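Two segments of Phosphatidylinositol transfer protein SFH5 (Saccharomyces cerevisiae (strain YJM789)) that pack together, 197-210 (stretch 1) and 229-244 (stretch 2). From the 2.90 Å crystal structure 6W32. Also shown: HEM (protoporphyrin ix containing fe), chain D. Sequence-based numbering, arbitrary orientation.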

# COMPACT_ATOMS: atom_id res chain seq x y z
N ILE A 197 13.22 -1.42 15.99
CA ILE A 197 13.00 -0.98 14.62
C ILE A 197 13.00 -2.17 13.68
O ILE A 197 12.14 -2.28 12.80
CB ILE A 197 14.06 0.06 14.23
CG1 ILE A 197 13.78 1.38 14.96
CG2 ILE A 197 14.06 0.32 12.72
CD1 ILE A 197 14.96 2.27 15.02
N LYS A 198 13.94 -3.10 13.87
CA LYS A 198 13.99 -4.26 13.00
C LYS A 198 12.64 -4.97 13.01
O LYS A 198 12.16 -5.43 11.96
CB LYS A 198 15.12 -5.20 13.43
CG LYS A 198 16.52 -4.55 13.29
CD LYS A 198 17.67 -5.51 12.97
CE LYS A 198 18.99 -4.75 12.80
NZ LYS A 198 20.19 -5.68 12.86
N ASN A 199 11.98 -4.99 14.17
CA ASN A 199 10.78 -5.78 14.38
C ASN A 199 9.55 -5.14 13.72
O ASN A 199 8.74 -5.84 13.11
CB ASN A 199 10.56 -5.96 15.88
CG ASN A 199 9.62 -7.10 16.19
OD1 ASN A 199 8.49 -6.89 16.66
ND2 ASN A 199 10.05 -8.32 15.90
N CYS A 200 9.41 -3.82 13.81
CA CYS A 200 8.33 -3.16 13.07
C CYS A 200 8.51 -3.30 11.56
O CYS A 200 7.57 -3.68 10.86
CB CYS A 200 8.21 -1.70 13.47
SG CYS A 200 7.93 -1.38 15.23
N SER A 201 9.70 -2.95 11.05
CA SER A 201 10.03 -3.14 9.64
C SER A 201 9.62 -4.50 9.11
O SER A 201 8.84 -4.60 8.15
CB SER A 201 11.53 -2.97 9.42
OG SER A 201 11.84 -1.64 9.03
N LYS A 202 10.16 -5.55 9.72
CA LYS A 202 9.92 -6.89 9.21
C LYS A 202 8.44 -7.23 9.25
O LYS A 202 7.92 -7.88 8.33
CB LYS A 202 10.76 -7.88 10.00
CG LYS A 202 12.27 -7.69 9.74
CD LYS A 202 13.19 -8.40 10.74
CE LYS A 202 12.92 -9.90 10.84
NZ LYS A 202 14.00 -10.62 11.60
N THR A 203 7.73 -6.75 10.27
CA THR A 203 6.30 -7.05 10.42
C THR A 203 5.50 -6.40 9.31
O THR A 203 4.78 -7.08 8.56
CB THR A 203 5.79 -6.58 11.78
OG1 THR A 203 6.61 -7.12 12.82
CG2 THR A 203 4.37 -7.03 11.97
N VAL A 204 5.58 -5.07 9.21
CA VAL A 204 4.90 -4.38 8.11
C VAL A 204 5.31 -4.99 6.77
O VAL A 204 4.45 -5.32 5.95
CB VAL A 204 5.18 -2.87 8.17
CG1 VAL A 204 4.56 -2.17 7.00
CG2 VAL A 204 4.62 -2.32 9.46
N ILE A 205 6.63 -5.19 6.56
CA ILE A 205 7.09 -5.73 5.28
C ILE A 205 6.35 -7.01 4.93
O ILE A 205 5.87 -7.18 3.79
CB ILE A 205 8.61 -5.96 5.27
CG1 ILE A 205 9.34 -4.62 5.13
CG2 ILE A 205 8.98 -6.77 4.05
CD1 ILE A 205 10.75 -4.67 5.52
N GLY A 206 6.23 -7.94 5.91
CA GLY A 206 5.52 -9.18 5.67
C GLY A 206 4.09 -8.95 5.20
O GLY A 206 3.56 -9.68 4.36
N ILE A 207 3.46 -7.91 5.70
CA ILE A 207 2.08 -7.70 5.34
C ILE A 207 1.98 -7.19 3.92
O ILE A 207 1.25 -7.75 3.11
CB ILE A 207 1.43 -6.75 6.36
CG1 ILE A 207 1.15 -7.55 7.63
CG2 ILE A 207 0.21 -6.11 5.75
CD1 ILE A 207 0.92 -6.68 8.77
N PHE A 208 2.74 -6.13 3.61
CA PHE A 208 2.85 -5.64 2.22
C PHE A 208 3.16 -6.77 1.25
O PHE A 208 2.48 -6.93 0.23
CB PHE A 208 3.93 -4.55 2.13
CG PHE A 208 3.59 -3.27 2.86
CD1 PHE A 208 2.32 -3.06 3.39
CD2 PHE A 208 4.53 -2.29 3.02
CE1 PHE A 208 2.02 -1.87 4.06
CE2 PHE A 208 4.25 -1.11 3.69
CZ PHE A 208 3.00 -0.90 4.21
N GLN A 209 4.17 -7.58 1.57
CA GLN A 209 4.51 -8.71 0.70
C GLN A 209 3.35 -9.71 0.57
O GLN A 209 2.99 -10.11 -0.54
CB GLN A 209 5.76 -9.40 1.21
CG GLN A 209 7.05 -8.60 1.02
CD GLN A 209 7.34 -8.23 -0.44
OE1 GLN A 209 7.90 -9.03 -1.20
NE2 GLN A 209 6.97 -7.00 -0.84
N LYS A 210 2.76 -10.14 1.70
CA LYS A 210 1.79 -11.23 1.65
C LYS A 210 0.41 -10.77 1.23
O LYS A 210 -0.34 -11.57 0.64
CB LYS A 210 1.69 -11.94 3.01
CG LYS A 210 3.00 -12.60 3.50
CD LYS A 210 2.78 -13.40 4.84
CE LYS A 210 3.30 -12.64 6.10
NZ LYS A 210 2.29 -12.59 7.23
N GLY A 229 24.83 0.87 4.40
CA GLY A 229 24.71 -0.21 3.42
C GLY A 229 24.30 -1.53 4.05
O GLY A 229 23.49 -2.28 3.49
N TRP A 230 24.85 -1.83 5.23
CA TRP A 230 24.54 -3.09 5.88
C TRP A 230 23.08 -3.16 6.32
O TRP A 230 22.51 -4.26 6.38
CB TRP A 230 25.43 -3.24 7.09
CG TRP A 230 25.16 -2.17 8.05
CD1 TRP A 230 25.49 -0.84 7.93
CD2 TRP A 230 24.48 -2.31 9.28
NE1 TRP A 230 25.06 -0.14 9.04
CE2 TRP A 230 24.44 -1.02 9.88
CE3 TRP A 230 23.92 -3.39 9.94
CZ2 TRP A 230 23.87 -0.80 11.10
CZ3 TRP A 230 23.34 -3.16 11.11
CH2 TRP A 230 23.31 -1.88 11.70
N VAL A 231 22.48 -2.03 6.68
CA VAL A 231 21.06 -2.04 6.96
C VAL A 231 20.30 -2.43 5.70
O VAL A 231 19.52 -3.39 5.69
CB VAL A 231 20.60 -0.67 7.49
CG1 VAL A 231 19.05 -0.59 7.51
CG2 VAL A 231 21.22 -0.39 8.84
N TYR A 232 20.53 -1.69 4.61
CA TYR A 232 19.82 -1.95 3.36
C TYR A 232 20.01 -3.38 2.90
O TYR A 232 19.08 -4.00 2.37
CB TYR A 232 20.31 -1.00 2.28
CG TYR A 232 19.51 -1.01 1.00
CD1 TYR A 232 18.18 -0.64 0.98
CD2 TYR A 232 20.13 -1.32 -0.22
CE1 TYR A 232 17.46 -0.63 -0.21
CE2 TYR A 232 19.42 -1.31 -1.42
CZ TYR A 232 18.09 -0.96 -1.41
OH TYR A 232 17.39 -0.93 -2.60
N ASP A 233 21.20 -3.93 3.07
CA ASP A 233 21.39 -5.30 2.64
C ASP A 233 20.58 -6.26 3.49
O ASP A 233 19.97 -7.18 2.96
CB ASP A 233 22.85 -5.67 2.66
CG ASP A 233 23.16 -6.85 1.76
OD1 ASP A 233 22.84 -6.76 0.54
OD2 ASP A 233 23.74 -7.86 2.26
N LEU A 234 20.55 -6.04 4.82
CA LEU A 234 19.85 -6.99 5.68
C LEU A 234 18.34 -6.91 5.49
O LEU A 234 17.69 -7.95 5.42
CB LEU A 234 20.23 -6.79 7.16
CG LEU A 234 19.65 -5.69 8.05
CD1 LEU A 234 18.33 -6.12 8.59
CD2 LEU A 234 20.63 -5.38 9.19
N ILE A 235 17.78 -5.70 5.38
CA ILE A 235 16.33 -5.59 5.22
C ILE A 235 15.87 -6.25 3.92
O ILE A 235 14.93 -7.06 3.91
CB ILE A 235 15.88 -4.12 5.30
CG1 ILE A 235 16.12 -3.57 6.70
CG2 ILE A 235 14.41 -4.02 4.92
CD1 ILE A 235 15.24 -2.35 7.07
N LYS A 236 16.55 -5.94 2.80
CA LYS A 236 16.18 -6.46 1.48
C LYS A 236 15.96 -7.96 1.47
O LYS A 236 15.25 -8.47 0.60
CB LYS A 236 17.26 -6.13 0.47
CG LYS A 236 17.17 -4.78 -0.16
CD LYS A 236 18.10 -4.64 -1.37
CE LYS A 236 19.42 -5.30 -1.12
NZ LYS A 236 20.47 -4.55 -1.83
N LYS A 237 16.61 -8.70 2.37
CA LYS A 237 16.39 -10.14 2.39
C LYS A 237 14.98 -10.54 2.84
O LYS A 237 14.67 -11.73 2.85
CB LYS A 237 17.42 -10.82 3.30
CG LYS A 237 18.84 -10.72 2.82
CD LYS A 237 19.80 -10.62 3.98
CE LYS A 237 21.15 -11.27 3.65
NZ LYS A 237 22.12 -11.18 4.80
N PHE A 238 14.12 -9.58 3.19
CA PHE A 238 12.73 -9.85 3.50
C PHE A 238 11.75 -9.47 2.38
O PHE A 238 10.54 -9.58 2.60
CB PHE A 238 12.33 -9.12 4.79
CG PHE A 238 13.16 -9.50 5.97
CD1 PHE A 238 13.17 -10.80 6.44
CD2 PHE A 238 13.95 -8.56 6.61
CE1 PHE A 238 13.95 -11.15 7.52
CE2 PHE A 238 14.72 -8.90 7.71
CZ PHE A 238 14.73 -10.20 8.15
N VAL A 239 12.22 -9.01 1.22
CA VAL A 239 11.31 -8.71 0.11
C VAL A 239 11.71 -9.51 -1.11
O VAL A 239 12.88 -9.91 -1.28
CB VAL A 239 11.26 -7.21 -0.25
CG1 VAL A 239 10.74 -6.43 0.89
CG2 VAL A 239 12.64 -6.70 -0.58
N ASP A 240 10.73 -9.71 -2.00
CA ASP A 240 10.99 -10.45 -3.23
C ASP A 240 11.64 -9.57 -4.32
O ASP A 240 11.50 -8.33 -4.37
CB ASP A 240 9.70 -11.09 -3.74
CG ASP A 240 8.61 -10.08 -4.12
OD1 ASP A 240 8.80 -8.85 -3.99
OD2 ASP A 240 7.52 -10.56 -4.57
N GLU A 241 12.39 -10.25 -5.20
CA GLU A 241 13.02 -9.66 -6.36
C GLU A 241 12.07 -8.70 -7.07
O GLU A 241 12.49 -7.61 -7.49
CB GLU A 241 13.49 -10.76 -7.32
CG GLU A 241 12.35 -11.48 -8.07
CD GLU A 241 11.21 -12.01 -7.13
OE1 GLU A 241 10.00 -11.94 -7.51
OE2 GLU A 241 11.54 -12.50 -6.00
N THR A 242 10.80 -9.06 -7.20
CA THR A 242 9.90 -8.17 -7.92
C THR A 242 9.83 -6.82 -7.22
O THR A 242 10.01 -5.78 -7.86
CB THR A 242 8.51 -8.80 -8.08
OG1 THR A 242 8.62 -10.00 -8.86
CG2 THR A 242 7.55 -7.81 -8.76
N THR A 243 9.62 -6.79 -5.91
CA THR A 243 9.56 -5.43 -5.41
C THR A 243 10.95 -4.86 -5.16
O THR A 243 11.12 -3.65 -5.28
CB THR A 243 8.63 -5.26 -4.17
OG1 THR A 243 9.07 -6.05 -3.07
CG2 THR A 243 7.16 -5.61 -4.53
N ARG A 244 11.96 -5.70 -4.91
CA ARG A 244 13.32 -5.18 -4.78
C ARG A 244 13.77 -4.41 -6.02
O ARG A 244 14.42 -3.37 -5.90
CB ARG A 244 14.28 -6.31 -4.51
CG ARG A 244 15.47 -5.94 -3.68
CD ARG A 244 15.99 -7.19 -2.94
NE ARG A 244 15.65 -8.42 -3.67
CZ ARG A 244 15.85 -9.66 -3.24
NH1 ARG A 244 16.43 -9.90 -2.06
NH2 ARG A 244 15.49 -10.68 -4.03
CHA HEM D . 11.27 -0.79 5.41
CHB HEM D . 11.35 1.80 9.44
CHC HEM D . 15.98 2.90 8.60
CHD HEM D . 15.74 0.69 4.27
C1A HEM D . 10.90 -0.17 6.57
C2A HEM D . 9.62 -0.34 7.18
C3A HEM D . 9.62 0.36 8.34
C4A HEM D . 10.92 0.99 8.44
CMA HEM D . 8.52 0.55 9.41
CAA HEM D . 8.59 -1.27 6.52
CBA HEM D . 7.40 -0.65 5.82
CGA HEM D . 7.37 0.83 5.68
O1A HEM D . 7.12 1.43 6.77
O2A HEM D . 6.79 1.16 4.59
C1B HEM D . 12.61 2.27 9.60
C2B HEM D . 13.08 3.01 10.74
C3B HEM D . 14.36 3.33 10.53
C4B HEM D . 14.75 2.78 9.23
CMB HEM D . 12.18 3.36 11.95
CAB HEM D . 15.27 4.14 11.46
CBB HEM D . 16.46 3.70 11.84
C1C HEM D . 16.36 2.43 7.36
C2C HEM D . 17.67 2.56 6.68
C3C HEM D . 17.59 1.94 5.48
C4C HEM D . 16.24 1.40 5.35
CMC HEM D . 18.92 3.29 7.23
CAC HEM D . 18.71 1.83 4.41
CBC HEM D . 18.45 2.01 3.09
C1D HEM D . 14.54 0.03 4.18
C2D HEM D . 14.12 -0.86 3.13
C3D HEM D . 12.72 -1.33 3.53
C4D HEM D . 12.45 -0.66 4.76
CMD HEM D . 14.87 -1.28 1.86
CAD HEM D . 11.72 -2.24 2.83
CBD HEM D . 10.59 -1.34 2.30
CGD HEM D . 9.64 -2.19 1.50
O1D HEM D . 8.55 -1.66 1.10
O2D HEM D . 9.86 -3.45 1.48
NA HEM D . 11.69 0.62 7.36
NB HEM D . 13.65 2.15 8.70
NC HEM D . 15.58 1.72 6.51
ND HEM D . 13.52 0.11 5.15
FE HEM D . 13.58 1.24 6.88

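Ile205 lies at the apolar centre of the contact. Its CA-to-CB bond points toward stretch 2, and three residues there meet its side chain. Ile205 CD1 is 3.8 Å from Ile235 CG2. Ile205 CG2 is 3.6 Å from Val239 CG1 and 4.2 Å from Phe238 CB. All are aliphatic carbons, so the gain comes from van der Waals contact and from excluding water. Ile205, Ile235 and Val239 are all buried.

The heme also packs against these side chains. Ile235 CG2 is 3.5 Å from HEM C3D, and Ile205 CG1 is 3.7 Å from HEM CAA. Val239 CG1 approaches a propionate oxygen, HEM O2D, at 3.2 Å. The same side chains therefore pack against both the other stretch and the cofactor.

Stretch 1 is helical throughout. Stretch 2 begins with a helix, which runs in roughly the same direction at 40° to the first. The two axes come no closer than 11.5 Å, so side chains must fill the space between them. A type I turn from Lys236 to Val239 then brings the chain nearer. Lys202 CA and Phe238 CA are 7.0 Å apart, and Gln209 CA and Val239 CA are 6.8 Å apart.

Lys202 covers one face of the Phe238 ring. Lys202 CG sits 3.8 Å from the centroid of the Phe238 ring, close enough to the normal for a CH-pi contact. Farther along the side chain, Lys202 CE is 3.3 Å from Phe238 CZ. The lysine side chain lies along the ring, with CG over its face.

Lys198 reaches out to the first helix of stretch 2. Lys198 NZ lies 3.7 Å from Leu234 CD2 and 4.4 Å from Trp230 CZ3. Neither partner atom can accept a hydrogen bond, so this is packing only.

Gln209 forms the polar edge. Its side-chain amide uses both ends. Gln209 OE1 accepts from Asp240 N at 3.0 Å, with a nearly straight angle of 167°. Gln209 NE2 donates to Thr243 OG1 at 3.2 Å, with a more bent angle of 136°.

Asp240 and Thr243 are also tied to each other. Asp240 is the N-cap of helix 241-244, and its OD1 accepts from Thr243 N at 2.9 Å. Thr243 OG1 donates to Asp240 OD1 at 3.0 Å. Gln209 therefore joins a small network at the start of that helix. Gln209 OE1 and Asp240 OD1 are also 2.9 Å apart, but both are acceptors and form no hydrogen bond.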